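Local coordinates for protein polyketide synthase (Synechococcus sp., PDB 4GOX) that probably transfers a sulfo group from the donor PAPS to a polyketide intermediate, activating it for olefin formation, as the sulfotransferase domain of an olefin synthase, at residues K13-K21 with H137-L145; E78-D86 with S95-V103. All coordinates share one frame; numbering follows the deposited sequence.

How the contacts relate
The two contacts illustrate two ways of packing chain at the periphery of a P-loop-type sulfotransferase fold. In contact 1 the extended chain ahead of strand 26-30 is pinned by aromatic stacking to helix 136-145, which leads into strand 149-155; in contact 2 two consecutive helices pack knob-into-hole, with one serine-to-carbonyl hydrogen bond. Along the chain contact 2 is nested inside the long loop that contact 1 closes. The two do not touch: their centres lie 23 Å apart and their nearest atoms about 13 Å apart. Both are peripheral, centred 18 and 19 Å from the centre of the chain, and neither includes the adenosine-3'-5'-diphosphate among the groups that meet across it.

Contact 1: K13-K21 with H137-L145; sequences KQWQKPDHK and HILDHSEIL
The indole of W15 is sandwiched between two imidazoles on opposite faces. H137 covers one face as an offset stack on the five-membered ring, the planes only 9° apart, while H141 lies face-to-face on the six-membered ring, their centroids 3.6 Å apart. At the indole edge sits the CD1 methyl of I144, 3.7 Å from W15 CD1. H137 reaches its place because CG stands anti to the backbone N (chi1 -175°), and its own edge meets K13 O in a weak, bent bond from NE2. W15 NE1 donates to H137 O at 2.8 Å, approaching from above the carbonyl plane; this bond, with the two stacks, probably holds the indole's rotation. Replacing W15 with a leucine would probably leave both imidazoles without a stacking partner and H137 O without this donor. A water joins Q16 O to H141 NE2, whereas H141 ND1 is held by L59 O. Further along, P18 CD rests 4.0 Å from I144 CG2, and K21 NZ meets E143 O almost head-on at 3.1 Å. The extended segment thus lines the outer side of helix 136-145, whose other side chains L139 and S142 touch strand 26-30, with L139 and E143 also against helix 181-202.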
loop_
_atom_site.group_PDB
_atom_site.type_symbol
_atom_site.label_atom_id
_atom_site.label_comp_id
_atom_site.label_asym_id
_atom_site.label_seq_id
_atom_site.Cartn_x
_atom_site.Cartn_y
_atom_site.Cartn_z
ATOM N N LYS A 13 4.178 -15.500 16.482
ATOM C CA LYS A 13 4.446 -14.442 17.467
ATOM C C LYS A 13 3.186 -13.592 17.690
ATOM O O LYS A 13 2.782 -12.889 16.786
ATOM C CB LYS A 13 5.639 -13.581 17.012
ATOM C CG LYS A 13 6.195 -12.653 18.076
ATOM C CD LYS A 13 7.640 -12.996 18.430
ATOM C CE LYS A 13 8.680 -12.263 17.608
ATOM N NZ LYS A 13 8.734 -10.812 17.931
ATOM N N GLN A 14 2.558 -13.677 18.879
ATOM C CA GLN A 14 1.303 -12.975 19.207
ATOM C C GLN A 14 1.431 -11.466 19.262
ATOM O O GLN A 14 2.419 -10.947 19.794
ATOM C CB GLN A 14 0.739 -13.470 20.552
ATOM C CG GLN A 14 0.127 -14.860 20.501
ATOM C CD GLN A 14 -0.469 -15.311 21.818
ATOM O OE1 GLN A 14 -0.363 -14.646 22.863
ATOM N NE2 GLN A 14 -1.109 -16.471 21.791
ATOM N N TRP A 15 0.405 -10.757 18.750
ATOM C CA TRP A 15 0.354 -9.308 18.792
ATOM C C TRP A 15 -0.117 -8.844 20.171
ATOM O O TRP A 15 -1.057 -9.416 20.729
ATOM C CB TRP A 15 -0.611 -8.754 17.723
ATOM C CG TRP A 15 -0.179 -8.953 16.289
ATOM C CD1 TRP A 15 -0.860 -9.618 15.315
ATOM C CD2 TRP A 15 1.038 -8.488 15.686
ATOM N NE1 TRP A 15 -0.126 -9.634 14.152
ATOM C CE2 TRP A 15 1.042 -8.942 14.351
ATOM C CE3 TRP A 15 2.146 -7.757 16.158
ATOM C CZ2 TRP A 15 2.083 -8.646 13.464
ATOM C CZ3 TRP A 15 3.174 -7.463 15.277
ATOM C CH2 TRP A 15 3.136 -7.905 13.947
ATOM N N GLN A 16 0.518 -7.800 20.711
ATOM C CA GLN A 16 0.093 -7.192 21.967
ATOM C C GLN A 16 -1.250 -6.495 21.690
ATOM O O GLN A 16 -1.358 -5.676 20.760
ATOM C CB GLN A 16 1.128 -6.164 22.450
ATOM C CG GLN A 16 0.870 -5.583 23.838
ATOM C CD GLN A 16 1.006 -6.616 24.924
ATOM O OE1 GLN A 16 2.116 -6.970 25.347
ATOM N NE2 GLN A 16 -0.127 -7.124 25.393
ATOM N N LYS A 17 -2.280 -6.879 22.450
ATOM C CA LYS A 17 -3.605 -6.284 22.339
ATOM C C LYS A 17 -3.568 -4.959 23.099
ATOM O O LYS A 17 -3.219 -4.965 24.275
ATOM C CB LYS A 17 -4.679 -7.233 22.894
ATOM C CG LYS A 17 -5.081 -8.287 21.881
ATOM C CD LYS A 17 -6.112 -9.257 22.433
ATOM C CE LYS A 17 -5.829 -10.695 22.038
ATOM N NZ LYS A 17 -5.841 -10.906 20.563
ATOM N N PRO A 18 -3.806 -3.797 22.442
ATOM C CA PRO A 18 -3.741 -2.520 23.180
ATOM C C PRO A 18 -4.835 -2.426 24.237
ATOM O O PRO A 18 -5.894 -3.037 24.057
ATOM C CB PRO A 18 -3.928 -1.468 22.081
ATOM C CG PRO A 18 -4.702 -2.162 21.026
ATOM C CD PRO A 18 -4.221 -3.584 21.040
ATOM N N ASP A 19 -4.578 -1.679 25.335
ATOM C CA ASP A 19 -5.532 -1.477 26.434
ATOM C C ASP A 19 -6.891 -1.057 25.879
ATOM O O ASP A 19 -7.919 -1.630 26.254
ATOM C CB ASP A 19 -4.989 -0.455 27.451
ATOM C CG ASP A 19 -3.992 -1.017 28.464
ATOM O OD1 ASP A 19 -3.539 -2.174 28.284
ATOM O OD2 ASP A 19 -3.671 -0.300 29.442
ATOM N N HIS A 20 -6.867 -0.123 24.911
ATOM C CA HIS A 20 -8.026 0.351 24.166
ATOM C C HIS A 20 -7.682 0.476 22.676
ATOM O O HIS A 20 -6.663 1.083 22.320
ATOM C CB HIS A 20 -8.596 1.669 24.732
ATOM C CG HIS A 20 -7.582 2.636 25.280
ATOM N ND1 HIS A 20 -7.567 2.982 26.631
ATOM C CD2 HIS A 20 -6.607 3.331 24.643
ATOM C CE1 HIS A 20 -6.584 3.861 26.768
ATOM N NE2 HIS A 20 -5.976 4.102 25.601
ATOM N N LYS A 21 -8.529 -0.115 21.808
ATOM C CA LYS A 21 -8.347 -0.055 20.354
ATOM C C LYS A 21 -8.482 1.376 19.858
ATOM O O LYS A 21 -9.193 2.183 20.481
ATOM C CB LYS A 21 -9.367 -0.940 19.629
ATOM C CG LYS A 21 -8.971 -2.401 19.585
ATOM C CD LYS A 21 -10.085 -3.265 19.040
ATOM C CE LYS A 21 -10.090 -3.314 17.540
ATOM N NZ LYS A 21 -10.996 -4.369 17.024
ATOM N N HIS A 137 -0.571 -12.747 9.083
ATOM C CA HIS A 137 -0.276 -12.326 10.444
ATOM C C HIS A 137 -0.028 -10.809 10.521
ATOM O O HIS A 137 -0.543 -10.169 11.432
ATOM C CB HIS A 137 0.866 -13.172 11.044
ATOM C CG HIS A 137 1.142 -12.861 12.475
ATOM N ND1 HIS A 137 0.245 -13.202 13.468
ATOM C CD2 HIS A 137 2.198 -12.215 13.034
ATOM C CE1 HIS A 137 0.775 -12.739 14.594
ATOM N NE2 HIS A 137 1.961 -12.165 14.382
ATOM N N ILE A 138 0.648 -10.214 9.504
ATOM C CA ILE A 138 0.866 -8.761 9.435
ATOM C C ILE A 138 -0.512 -8.078 9.329
ATOM O O ILE A 138 -0.810 -7.188 10.115
ATOM C CB ILE A 138 1.783 -8.347 8.242
ATOM C CG1 ILE A 138 3.225 -8.912 8.413
ATOM C CG2 ILE A 138 1.793 -6.826 8.088
ATOM C CD1 ILE A 138 4.138 -8.752 7.044
ATOM N N LEU A 139 -1.354 -8.536 8.382
ATOM C CA LEU A 139 -2.700 -8.008 8.154
ATOM C C LEU A 139 -3.550 -8.109 9.422
ATOM O O LEU A 139 -4.288 -7.167 9.711
ATOM C CB LEU A 139 -3.389 -8.791 7.014
ATOM C CG LEU A 139 -2.786 -8.678 5.591
ATOM C CD1 LEU A 139 -3.691 -9.378 4.571
ATOM C CD2 LEU A 139 -2.578 -7.207 5.173
ATOM N N ASP A 140 -3.445 -9.256 10.188
ATOM C CA ASP A 140 -4.157 -9.457 11.458
ATOM C C ASP A 140 -3.834 -8.337 12.461
ATOM O O ASP A 140 -4.671 -8.027 13.315
ATOM C CB ASP A 140 -3.791 -10.824 12.091
ATOM C CG ASP A 140 -4.359 -12.030 11.351
ATOM O OD1 ASP A 140 -5.288 -11.848 10.535
ATOM O OD2 ASP A 140 -3.872 -13.147 11.582
ATOM N N HIS A 141 -2.627 -7.745 12.386
ATOM C CA HIS A 141 -2.237 -6.664 13.321
ATOM C C HIS A 141 -3.167 -5.448 13.231
ATOM O O HIS A 141 -3.424 -4.796 14.246
ATOM C CB HIS A 141 -0.802 -6.219 13.061
ATOM C CG HIS A 141 -0.136 -5.523 14.207
ATOM N ND1 HIS A 141 1.033 -4.820 14.023
ATOM C CD2 HIS A 141 -0.489 -5.451 15.514
ATOM C CE1 HIS A 141 1.370 -4.362 15.217
ATOM N NE2 HIS A 141 0.488 -4.735 16.147
ATOM N N SER A 142 -3.700 -5.167 12.030
ATOM C CA SER A 142 -4.576 -4.012 11.813
ATOM C C SER A 142 -5.895 -4.145 12.568
ATOM O O SER A 142 -6.293 -3.217 13.267
ATOM C CB SER A 142 -4.817 -3.781 10.328
ATOM O OG SER A 142 -5.720 -2.701 10.161
ATOM N N GLU A 143 -6.550 -5.303 12.459
ATOM C CA GLU A 143 -7.798 -5.547 13.165
ATOM C C GLU A 143 -7.601 -5.571 14.680
ATOM O O GLU A 143 -8.539 -5.236 15.411
ATOM C CB GLU A 143 -8.512 -6.799 12.632
ATOM C CG GLU A 143 -9.085 -6.553 11.235
ATOM C CD GLU A 143 -10.144 -5.463 11.180
ATOM O OE1 GLU A 143 -11.195 -5.627 11.839
ATOM O OE2 GLU A 143 -9.915 -4.436 10.501
ATOM N N ILE A 144 -6.372 -5.895 15.149
ATOM C CA ILE A 144 -6.022 -5.839 16.567
ATOM C C ILE A 144 -5.883 -4.374 17.033
ATOM O O ILE A 144 -6.396 -4.017 18.090
ATOM C CB ILE A 144 -4.772 -6.732 16.874
ATOM C CG1 ILE A 144 -5.221 -8.205 17.076
ATOM C CG2 ILE A 144 -3.982 -6.246 18.109
ATOM C CD1 ILE A 144 -4.200 -9.268 16.767
ATOM N N LEU A 145 -5.214 -3.526 16.239
ATOM C CA LEU A 145 -4.949 -2.121 16.603
ATOM C C LEU A 145 -6.085 -1.118 16.399
ATOM O O LEU A 145 -6.159 -0.144 17.148
ATOM C CB LEU A 145 -3.709 -1.581 15.858
ATOM C CG LEU A 145 -2.359 -2.273 16.086
ATOM C CD1 LEU A 145 -1.327 -1.745 15.096
ATOM C CD2 LEU A 145 -1.872 -2.115 17.538
HETATM O O HOH W 1 0.280 -4.703 18.793
#

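Contact 2: E78-D86 with S95-V103; sequences EGLQRALMD and SQAKVNQWV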
loop_
_atom_site.group_PDB
_atom_site.type_symbol
_atom_site.label_atom_id
_atom_site.label_comp_id
_atom_site.label_asym_id
_atom_site.label_seq_id
_atom_site.Cartn_x
_atom_site.Cartn_y
_atom_site.Cartn_z
ATOM N N GLU A 78 11.928 4.459 5.304
ATOM C CA GLU A 78 12.377 5.863 5.231
ATOM C C GLU A 78 11.200 6.812 4.951
ATOM O O GLU A 78 11.313 8.017 5.199
ATOM C CB GLU A 78 13.453 6.046 4.153
ATOM C CG GLU A 78 14.868 6.002 4.699
ATOM C CD GLU A 78 15.981 5.804 3.686
ATOM O OE1 GLU A 78 15.767 6.083 2.482
ATOM O OE2 GLU A 78 17.080 5.374 4.106
ATOM N N GLY A 79 10.090 6.260 4.461
ATOM C CA GLY A 79 8.862 6.998 4.216
ATOM C C GLY A 79 8.290 7.588 5.491
ATOM O O GLY A 79 7.559 8.587 5.440
ATOM N N LEU A 80 8.605 6.951 6.658
ATOM C CA LEU A 80 8.194 7.471 7.961
ATOM C C LEU A 80 8.951 8.801 8.214
ATOM O O LEU A 80 8.325 9.765 8.654
ATOM C CB LEU A 80 8.460 6.477 9.107
ATOM C CG LEU A 80 8.189 7.007 10.530
ATOM C CD1 LEU A 80 6.699 7.266 10.768
ATOM C CD2 LEU A 80 8.772 6.073 11.590
ATOM N N GLN A 81 10.269 8.850 7.897
ATOM C CA GLN A 81 11.073 10.073 8.046
ATOM C C GLN A 81 10.463 11.171 7.159
ATOM O O GLN A 81 10.126 12.244 7.669
ATOM C CB GLN A 81 12.566 9.828 7.702
ATOM C CG GLN A 81 13.364 9.138 8.809
ATOM C CD GLN A 81 13.278 7.610 8.775
ATOM O OE1 GLN A 81 12.240 7.012 8.444
ATOM N NE2 GLN A 81 14.375 6.931 9.132
ATOM N N ARG A 82 10.206 10.839 5.862
ATOM C CA ARG A 82 9.618 11.737 4.869
ATOM C C ARG A 82 8.271 12.279 5.359
ATOM O O ARG A 82 8.049 13.493 5.306
ATOM C CB ARG A 82 9.520 11.041 3.501
ATOM C CG ARG A 82 9.220 11.973 2.317
ATOM C CD ARG A 82 10.383 12.906 1.999
ATOM N NE ARG A 82 9.980 14.056 1.186
ATOM C CZ ARG A 82 9.543 15.212 1.677
ATOM N NH1 ARG A 82 9.420 15.383 2.988
ATOM N NH2 ARG A 82 9.219 16.205 0.860
ATOM N N ALA A 83 7.414 11.397 5.913
ATOM C CA ALA A 83 6.116 11.785 6.489
ATOM C C ALA A 83 6.276 12.861 7.583
ATOM O O ALA A 83 5.580 13.876 7.549
ATOM C CB ALA A 83 5.411 10.567 7.077
ATOM N N LEU A 84 7.179 12.614 8.547
ATOM C CA LEU A 84 7.474 13.487 9.689
ATOM C C LEU A 84 8.016 14.858 9.242
ATOM O O LEU A 84 7.580 15.894 9.756
ATOM C CB LEU A 84 8.506 12.805 10.586
ATOM C CG LEU A 84 8.073 11.562 11.354
ATOM C CD1 LEU A 84 9.289 10.914 11.991
ATOM C CD2 LEU A 84 7.001 11.911 12.401
ATOM N N MET A 85 8.969 14.842 8.281
ATOM C CA MET A 85 9.540 16.019 7.658
ATOM C C MET A 85 8.372 16.866 7.120
ATOM O O MET A 85 8.196 17.989 7.581
ATOM C CB MET A 85 10.451 15.604 6.496
ATOM C CG MET A 85 11.815 15.157 6.909
ATOM S SD MET A 85 12.822 14.721 5.472
ATOM C CE MET A 85 12.592 16.143 4.424
ATOM N N ASP A 86 7.524 16.290 6.220
ATOM C CA ASP A 86 6.362 16.955 5.631
ATOM C C ASP A 86 5.324 17.421 6.664
ATOM O O ASP A 86 4.946 18.596 6.634
ATOM C CB ASP A 86 5.698 16.074 4.556
ATOM C CG ASP A 86 4.512 16.738 3.886
ATOM O OD1 ASP A 86 4.726 17.700 3.112
ATOM O OD2 ASP A 86 3.368 16.356 4.198
ATOM N N SER A 95 14.372 14.624 11.502
ATOM C CA SER A 95 13.416 13.540 11.264
ATOM C C SER A 95 13.984 12.237 11.824
ATOM O O SER A 95 13.353 11.622 12.682
ATOM C CB SER A 95 13.121 13.392 9.773
ATOM O OG SER A 95 11.762 13.034 9.585
ATOM N N GLN A 96 15.206 11.867 11.381
ATOM C CA GLN A 96 15.955 10.700 11.832
ATOM C C GLN A 96 16.087 10.665 13.373
ATOM O O GLN A 96 15.872 9.610 13.966
ATOM C CB GLN A 96 17.335 10.656 11.147
ATOM C CG GLN A 96 18.043 9.304 11.214
ATOM C CD GLN A 96 17.263 8.188 10.551
ATOM O OE1 GLN A 96 17.205 8.076 9.320
ATOM N NE2 GLN A 96 16.643 7.342 11.364
ATOM N N ALA A 97 16.360 11.822 14.009
ATOM C CA ALA A 97 16.490 11.952 15.465
ATOM C C ALA A 97 15.177 11.631 16.202
ATOM O O ALA A 97 15.220 11.072 17.297
ATOM C CB ALA A 97 16.982 13.357 15.835
ATOM N N LYS A 98 14.020 12.000 15.612
ATOM C CA LYS A 98 12.681 11.722 16.164
ATOM C C LYS A 98 12.460 10.177 16.085
ATOM O O LYS A 98 11.971 9.576 17.053
ATOM C CB LYS A 98 11.607 12.486 15.347
ATOM C CG LYS A 98 10.173 12.409 15.863
ATOM C CD LYS A 98 9.898 13.337 17.032
ATOM C CE LYS A 98 8.614 12.970 17.732
ATOM N NZ LYS A 98 8.653 13.320 19.177
ATOM N N VAL A 99 12.896 9.548 14.960
ATOM C CA VAL A 99 12.808 8.094 14.734
ATOM C C VAL A 99 13.717 7.341 15.752
ATOM O O VAL A 99 13.224 6.454 16.454
ATOM C CB VAL A 99 13.063 7.704 13.251
ATOM C CG1 VAL A 99 13.270 6.191 13.080
ATOM C CG2 VAL A 99 11.921 8.191 12.355
ATOM N N ASN A 100 15.006 7.770 15.874
ATOM C CA ASN A 100 16.029 7.222 16.782
ATOM C C ASN A 100 15.599 7.258 18.247
ATOM O O ASN A 100 15.942 6.358 19.020
ATOM C CB ASN A 100 17.381 7.924 16.582
ATOM C CG ASN A 100 18.084 7.595 15.272
ATOM O OD1 ASN A 100 17.581 6.859 14.407
ATOM N ND2 ASN A 100 19.280 8.139 15.094
ATOM N N GLN A 101 14.814 8.273 18.608
ATOM C CA GLN A 101 14.281 8.444 19.953
ATOM C C GLN A 101 13.127 7.479 20.217
ATOM O O GLN A 101 13.018 6.919 21.311
ATOM C CB GLN A 101 13.918 9.916 20.205
ATOM C CG GLN A 101 15.045 10.730 20.894
ATOM C CD GLN A 101 16.482 10.334 20.539
ATOM O OE1 GLN A 101 17.143 9.566 21.259
ATOM N NE2 GLN A 101 17.002 10.859 19.432
ATOM N N TRP A 102 12.290 7.241 19.190
ATOM C CA TRP A 102 11.191 6.286 19.292
ATOM C C TRP A 102 11.756 4.883 19.431
ATOM O O TRP A 102 11.269 4.109 20.258
ATOM C CB TRP A 102 10.313 6.370 18.055
ATOM C CG TRP A 102 9.313 7.480 18.083
ATOM C CD1 TRP A 102 8.633 7.953 19.170
ATOM C CD2 TRP A 102 8.718 8.091 16.935
ATOM N NE1 TRP A 102 7.687 8.872 18.771
ATOM C CE2 TRP A 102 7.713 8.969 17.401
ATOM C CE3 TRP A 102 8.920 7.958 15.548
ATOM C CZ2 TRP A 102 6.945 9.747 16.534
ATOM C CZ3 TRP A 102 8.155 8.728 14.686
ATOM C CH2 TRP A 102 7.182 9.609 15.180
ATOM N N VAL A 103 12.831 4.597 18.658
ATOM C CA VAL A 103 13.581 3.340 18.652
ATOM C C VAL A 103 14.133 3.051 20.048
ATOM O O VAL A 103 13.893 1.962 20.585
ATOM C CB VAL A 103 14.670 3.327 17.538
ATOM C CG1 VAL A 103 15.710 2.236 17.777
ATOM C CG2 VAL A 103 14.036 3.164 16.154
#
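Consecutive helices 79-88 and 92-104 form a helical pair joined by a short turn, the axes of segments 79-86 and 95-103 passing 9.2 Å apart at closest approach and inclined at 119°, and L84 is the knob that enters a hole made by S95, K98, V99 and W102. Its CD1 touches both V99 CG2 (3.8 Å) and the indole at W102 CZ3, while CD2 reaches W102 CH2 at 3.6 Å, meeting the indole obliquely. With CG anti to the carbonyl carbon (chi1 -69°), the L84 branches are carried into this hole. L80, one turn earlier, adds its CD2, 3.9 Å from V99 CG2 and also near the far end of the indole. Where the backbones come nearest, S95 OG donates to Q81 O at 2.6 Å, tilted 33° from the carbonyl plane. M85 CG packs 3.4 Å from the same S95 OG, as does CB of L84. Y115 of helix 109-119 meets W102 edge-to-face and also touches L84, placing this helix against the pair. Q81 O therefore serves two donors, M85 N within its helix and S95 OG from the next, which gives the hydroxyl proton of the buried serine a partner without interrupting the helix and adds a polar tie beside the packing of L80, L84, V99 and W102.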